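PDB 4OGZ: putative alpha-galactosidase/melibiase from Bacteroides fragilis, which probably releases terminal, non-reducing alpha-D-galactose from alpha-galactosides by hydrolysis. Local coordinates for residues 118-123 with 167-172; 240-243 with 248-251. All coordinates share one frame; numbering follows the deposited sequence.

Contact 1. Residues 118-123 with 167-172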
loop_
_atom_site.group_PDB
_atom_site.type_symbol
_atom_site.label_atom_id
_atom_site.label_comp_id
_atom_site.label_asym_id
_atom_site.label_seq_id
_atom_site.Cartn_x
_atom_site.Cartn_y
_atom_site.Cartn_z
ATOM N N LEU A 118 14.369 5.050 -14.061
ATOM C CA LEU A 118 13.897 5.323 -12.719
ATOM C C LEU A 118 13.197 4.073 -12.165
ATOM O O LEU A 118 13.422 3.659 -11.016
ATOM C CB LEU A 118 12.898 6.489 -12.704
ATOM C CG LEU A 118 12.168 6.739 -11.361
ATOM C CD1 LEU A 118 13.122 7.187 -10.243
ATOM C CD2 LEU A 118 11.036 7.754 -11.503
ATOM N N LEU A 119 12.339 3.503 -12.995
ATOM C CA LEU A 119 11.543 2.339 -12.589
ATOM C C LEU A 119 12.435 1.137 -12.288
ATOM O O LEU A 119 12.294 0.562 -11.220
ATOM C CB LEU A 119 10.480 1.991 -13.624
ATOM C CG LEU A 119 9.138 2.742 -13.584
ATOM C CD1 LEU A 119 8.167 2.140 -12.587
ATOM C CD2 LEU A 119 9.245 4.228 -13.247
ATOM N N LEU A 120 13.346 0.773 -13.186
ATOM C CA LEU A 120 14.208 -0.378 -12.941
ATOM C C LEU A 120 15.103 -0.098 -11.734
ATOM O O LEU A 120 15.242 -0.946 -10.864
ATOM C CB LEU A 120 15.063 -0.751 -14.150
ATOM C CG LEU A 120 14.410 -0.901 -15.524
ATOM C CD1 LEU A 120 15.411 -1.429 -16.503
ATOM C CD2 LEU A 120 13.199 -1.822 -15.489
ATOM N N GLN A 121 15.679 1.115 -11.643
ATOM C CA GLN A 121 16.507 1.485 -10.469
ATOM C C GLN A 121 15.739 1.448 -9.129
ATOM O O GLN A 121 16.310 1.137 -8.088
ATOM C CB GLN A 121 17.139 2.878 -10.627
ATOM C CG GLN A 121 18.314 2.988 -11.580
ATOM C CD GLN A 121 18.623 4.450 -11.974
ATOM O OE1 GLN A 121 17.979 5.384 -11.519
ATOM N NE2 GLN A 121 19.580 4.625 -12.848
ATOM N N THR A 122 14.452 1.751 -9.172
ATOM C CA THR A 122 13.618 1.738 -7.994
ATOM C C THR A 122 13.380 0.284 -7.557
ATOM O O THR A 122 13.492 -0.045 -6.396
ATOM C CB THR A 122 12.293 2.483 -8.275
ATOM O OG1 THR A 122 12.600 3.890 -8.364
ATOM C CG2 THR A 122 11.248 2.233 -7.178
ATOM N N ALA A 123 13.093 -0.580 -8.516
ATOM C CA ALA A 123 12.981 -2.022 -8.253
ATOM C C ALA A 123 14.286 -2.569 -7.629
ATOM O O ALA A 123 14.247 -3.297 -6.631
ATOM C CB ALA A 123 12.643 -2.741 -9.546
ATOM N N ILE A 167 6.323 -0.372 -22.078
ATOM C CA ILE A 167 5.900 -0.653 -20.727
ATOM C C ILE A 167 6.137 -2.119 -20.377
ATOM O O ILE A 167 6.606 -2.429 -19.276
ATOM C CB ILE A 167 4.411 -0.273 -20.552
ATOM C CG1 ILE A 167 4.255 1.235 -20.707
ATOM C CG2 ILE A 167 3.852 -0.743 -19.217
ATOM C CD1 ILE A 167 5.011 2.051 -19.688
ATOM N N LYS A 168 5.849 -3.020 -21.299
ATOM C CA LYS A 168 6.024 -4.457 -21.010
ATOM C C LYS A 168 7.463 -4.786 -20.570
ATOM O O LYS A 168 7.718 -5.640 -19.706
ATOM C CB LYS A 168 5.698 -5.299 -22.220
ATOM C CG LYS A 168 5.614 -6.767 -21.826
ATOM C CD LYS A 168 5.542 -7.648 -23.028
ATOM C CE LYS A 168 5.126 -9.037 -22.640
ATOM N NZ LYS A 168 6.008 -9.604 -21.612
ATOM N N TYR A 169 8.425 -4.102 -21.175
ATOM C CA TYR A 169 9.788 -4.295 -20.742
ATOM C C TYR A 169 9.970 -4.077 -19.239
ATOM O O TYR A 169 10.703 -4.819 -18.586
ATOM C CB TYR A 169 10.732 -3.371 -21.508
ATOM C CG TYR A 169 12.160 -3.811 -21.292
ATOM C CD1 TYR A 169 12.876 -3.379 -20.200
ATOM C CD2 TYR A 169 12.774 -4.721 -22.159
ATOM C CE1 TYR A 169 14.188 -3.782 -19.997
ATOM C CE2 TYR A 169 14.070 -5.124 -21.963
ATOM C CZ TYR A 169 14.759 -4.674 -20.864
ATOM O OH TYR A 169 16.064 -5.090 -20.703
ATOM N N VAL A 170 9.359 -3.022 -18.723
ATOM C CA VAL A 170 9.423 -2.691 -17.325
ATOM C C VAL A 170 8.648 -3.730 -16.496
ATOM O O VAL A 170 9.113 -4.210 -15.493
ATOM C CB VAL A 170 8.808 -1.352 -17.085
ATOM C CG1 VAL A 170 8.645 -1.096 -15.604
ATOM C CG2 VAL A 170 9.733 -0.269 -17.728
ATOM N N ALA A 171 7.474 -4.041 -16.960
ATOM C CA ALA A 171 6.714 -5.088 -16.311
ATOM C C ALA A 171 7.558 -6.357 -16.178
ATOM O O ALA A 171 7.585 -6.974 -15.122
ATOM C CB ALA A 171 5.451 -5.343 -17.071
ATOM N N ASP A 172 8.181 -6.779 -17.267
ATOM C CA ASP A 172 8.939 -8.023 -17.279
ATOM C C ASP A 172 10.038 -7.962 -16.227
ATOM O O ASP A 172 10.272 -8.924 -15.456
ATOM C CB ASP A 172 9.516 -8.284 -18.662
ATOM C CG ASP A 172 8.459 -8.808 -19.664
ATOM O OD1 ASP A 172 7.297 -9.068 -19.262
ATOM O OD2 ASP A 172 8.783 -8.935 -20.868
#
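Leu-119 and Leu-120 of helix 116-128 pack against Val-170 and Tyr-169 of helix 166-176, two neighbouring helices on the outside of the TIM beta/alpha-barrel. The short segments run parallel, with 5° between their N-to-C directions and their axes 10.2 Å apart, and the contact is wholly apolar. On the side facing the sheet, Leu-119 touches with its stem: CB lies 4.1 Å from Val-170 CG1. The branched end of Leu-119 is turned away from the carbonyl carbon (chi1 -84°) and packs on Ile-139 of the barrel strand 138-140 and on Ile-141 just after it. Val-170 holds CG1 anti to its own backbone N (chi1 170°), which leaves CG2 for Leu-120. That leucine has its two methyls divided between partners. CD2 comes over the helix backbone, 4.3 Å from Val-170 CA and 4.4 Å from Val-170 CG2, while CD1 heads outward to the tyrosine. Tyr-173, one turn after Tyr-169, also touches Leu-120, and Arg-165 makes a cation-pi contact with the Tyr-169 ring. Along the outer side of helix 166-176, Lys-168 NZ lies 2.7 Å from Asp-172 OD1 in a salt bridge, met on the syn lone pair of that oxygen. On the partly exposed side, Leu-120 CD1 meets the edge of the Tyr-169 ring near its plane, 4.4 Å from Tyr-169 CE1.

Contact 2. Residues 240-243 with 248-251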
loop_
_atom_site.group_PDB
_atom_site.type_symbol
_atom_site.label_atom_id
_atom_site.label_comp_id
_atom_site.label_asym_id
_atom_site.label_seq_id
_atom_site.Cartn_x
_atom_site.Cartn_y
_atom_site.Cartn_z
ATOM N N ARG A 240 -15.324 -3.374 -15.313
ATOM C CA ARG A 240 -15.714 -4.517 -16.147
ATOM C C ARG A 240 -14.671 -4.817 -17.252
ATOM O O ARG A 240 -14.367 -5.988 -17.522
ATOM C CB ARG A 240 -17.114 -4.302 -16.752
ATOM C CG ARG A 240 -18.252 -4.562 -15.768
ATOM C CD ARG A 240 -19.659 -4.529 -16.343
ATOM N NE ARG A 240 -20.100 -3.180 -16.726
ATOM C CZ ARG A 240 -19.999 -2.644 -17.951
ATOM N NH1 ARG A 240 -19.467 -3.321 -18.968
ATOM N NH2 ARG A 240 -20.436 -1.402 -18.172
ATOM N N ALA A 241 -14.130 -3.778 -17.885
ATOM C CA ALA A 241 -13.073 -3.965 -18.886
ATOM C C ALA A 241 -11.838 -4.659 -18.278
ATOM O O ALA A 241 -11.304 -5.622 -18.862
ATOM C CB ALA A 241 -12.663 -2.642 -19.525
ATOM N N LEU A 242 -11.391 -4.212 -17.109
ATOM C CA LEU A 242 -10.289 -4.901 -16.433
ATOM C C LEU A 242 -10.578 -6.395 -16.140
ATOM O O LEU A 242 -9.747 -7.251 -16.389
ATOM C CB LEU A 242 -9.924 -4.196 -15.128
ATOM C CG LEU A 242 -9.324 -2.774 -15.285
ATOM C CD1 LEU A 242 -9.071 -2.207 -13.904
ATOM C CD2 LEU A 242 -8.067 -2.748 -16.090
ATOM N N ARG A 243 -11.739 -6.678 -15.576
ATOM C CA ARG A 243 -12.165 -8.084 -15.324
ATOM C C ARG A 243 -12.378 -8.927 -16.586
ATOM O O ARG A 243 -12.365 -10.137 -16.498
ATOM C CB ARG A 243 -13.448 -8.125 -14.518
ATOM C CG ARG A 243 -13.260 -7.795 -13.058
ATOM C CD ARG A 243 -14.610 -7.515 -12.395
ATOM N NE ARG A 243 -14.400 -6.987 -11.057
ATOM C CZ ARG A 243 -14.191 -7.721 -9.969
ATOM N NH1 ARG A 243 -14.205 -9.060 -10.019
ATOM N NH2 ARG A 243 -13.973 -7.106 -8.805
ATOM N N SER A 248 -5.370 -10.708 -13.286
ATOM C CA SER A 248 -5.840 -10.070 -12.069
ATOM C C SER A 248 -5.256 -8.648 -11.988
ATOM O O SER A 248 -4.103 -8.480 -11.609
ATOM C CB SER A 248 -5.412 -10.906 -10.855
ATOM O OG SER A 248 -6.132 -12.136 -10.867
ATOM N N ILE A 249 -6.034 -7.639 -12.368
ATOM C CA ILE A 249 -5.589 -6.236 -12.275
ATOM C C ILE A 249 -6.312 -5.516 -11.167
ATOM O O ILE A 249 -7.565 -5.487 -11.112
ATOM C CB ILE A 249 -5.776 -5.481 -13.580
ATOM C CG1 ILE A 249 -5.000 -6.173 -14.705
ATOM C CG2 ILE A 249 -5.255 -4.062 -13.457
ATOM C CD1 ILE A 249 -5.338 -5.681 -16.099
ATOM N N VAL A 250 -5.522 -4.955 -10.262
ATOM C CA VAL A 250 -6.031 -4.144 -9.169
ATOM C C VAL A 250 -6.613 -2.858 -9.732
ATOM O O VAL A 250 -6.000 -2.169 -10.582
ATOM C CB VAL A 250 -4.928 -3.839 -8.118
ATOM C CG1 VAL A 250 -5.389 -2.816 -7.094
ATOM C CG2 VAL A 250 -4.487 -5.118 -7.426
ATOM N N PHE A 251 -7.782 -2.494 -9.231
ATOM C CA PHE A 251 -8.483 -1.307 -9.703
ATOM C C PHE A 251 -8.496 -0.263 -8.580
ATOM O O PHE A 251 -9.199 -0.427 -7.592
ATOM C CB PHE A 251 -9.885 -1.703 -10.150
ATOM C CG PHE A 251 -10.648 -0.622 -10.869
ATOM C CD1 PHE A 251 -10.016 0.371 -11.570
ATOM C CD2 PHE A 251 -12.020 -0.683 -10.910
ATOM C CE1 PHE A 251 -10.747 1.300 -12.269
ATOM C CE2 PHE A 251 -12.769 0.239 -11.624
ATOM C CZ PHE A 251 -12.127 1.246 -12.292
HETATM O O HOH W 1 -8.841 -7.800 -13.529
#
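Leu-242, near the C-terminal end of helix 228-244, points its side chain at the start of strand 250-254 and fills the angle between Ile-249 and Phe-251. CD1 is the tightly packed methyl, 3.6 Å from Phe-251 CD1 and 3.8 Å from Phe-251 CG, and it approaches the ring obliquely; CD2 of Leu-242 sits more loosely against the isoleucine, 4.0 Å from Ile-249 CD1 and 4.1 Å from Ile-249 CG2. The leucine side chain crosses both partners at about a right angle. Phe-251 CG is anti to the backbone N (chi1 -171°), which carries the ring toward the earlier turns of helix 228-244, where Tyr-235 and Met-238 also touch it. Val-250, whose side chain starts away from the helix, touches Leu-216 and Leu-97. All three touching side chains are buried, whereas Arg-240 and Arg-243 start away from the strand and are exposed. Towards the turn the direct packing gives way to a water bridge: one water accepts from Ile-249 N at 3.0 Å and donates a weak bond to Leu-242 O at 3.0 Å. The same carbonyl oxygen is also hydrogen-bonded to Thr-245 OG1. This is the way the helix packs on the following strand in a beta-alpha-beta unit (strand 216-220, helix 228-244, strand 250-254) of the TIM barrel.

In the fold
From the N terminus the chain passes through a putative Ig domain before entering the barrel at strand 102-105. Helix 116-128 follows, then strand 138-140, and helix 166-176 completes contact 1, closing a loop of 43 residues between neighbouring outer helices. The chain continues through strand 180-186, helix 202-211 and strand 216-220 to helix 228-244, where contact 2 closes a short connection, four residues separating its two segments. Contact 1 and contact 2 stand in series, neither nested nor crossed; the centres of contact 1 and contact 2 are about 21 Å apart, and the nearest atoms of contact 1 and contact 2 about 11 Å. Contact 1 ties helix to helix around the barrel; contact 2 ties a helix to the strand after it.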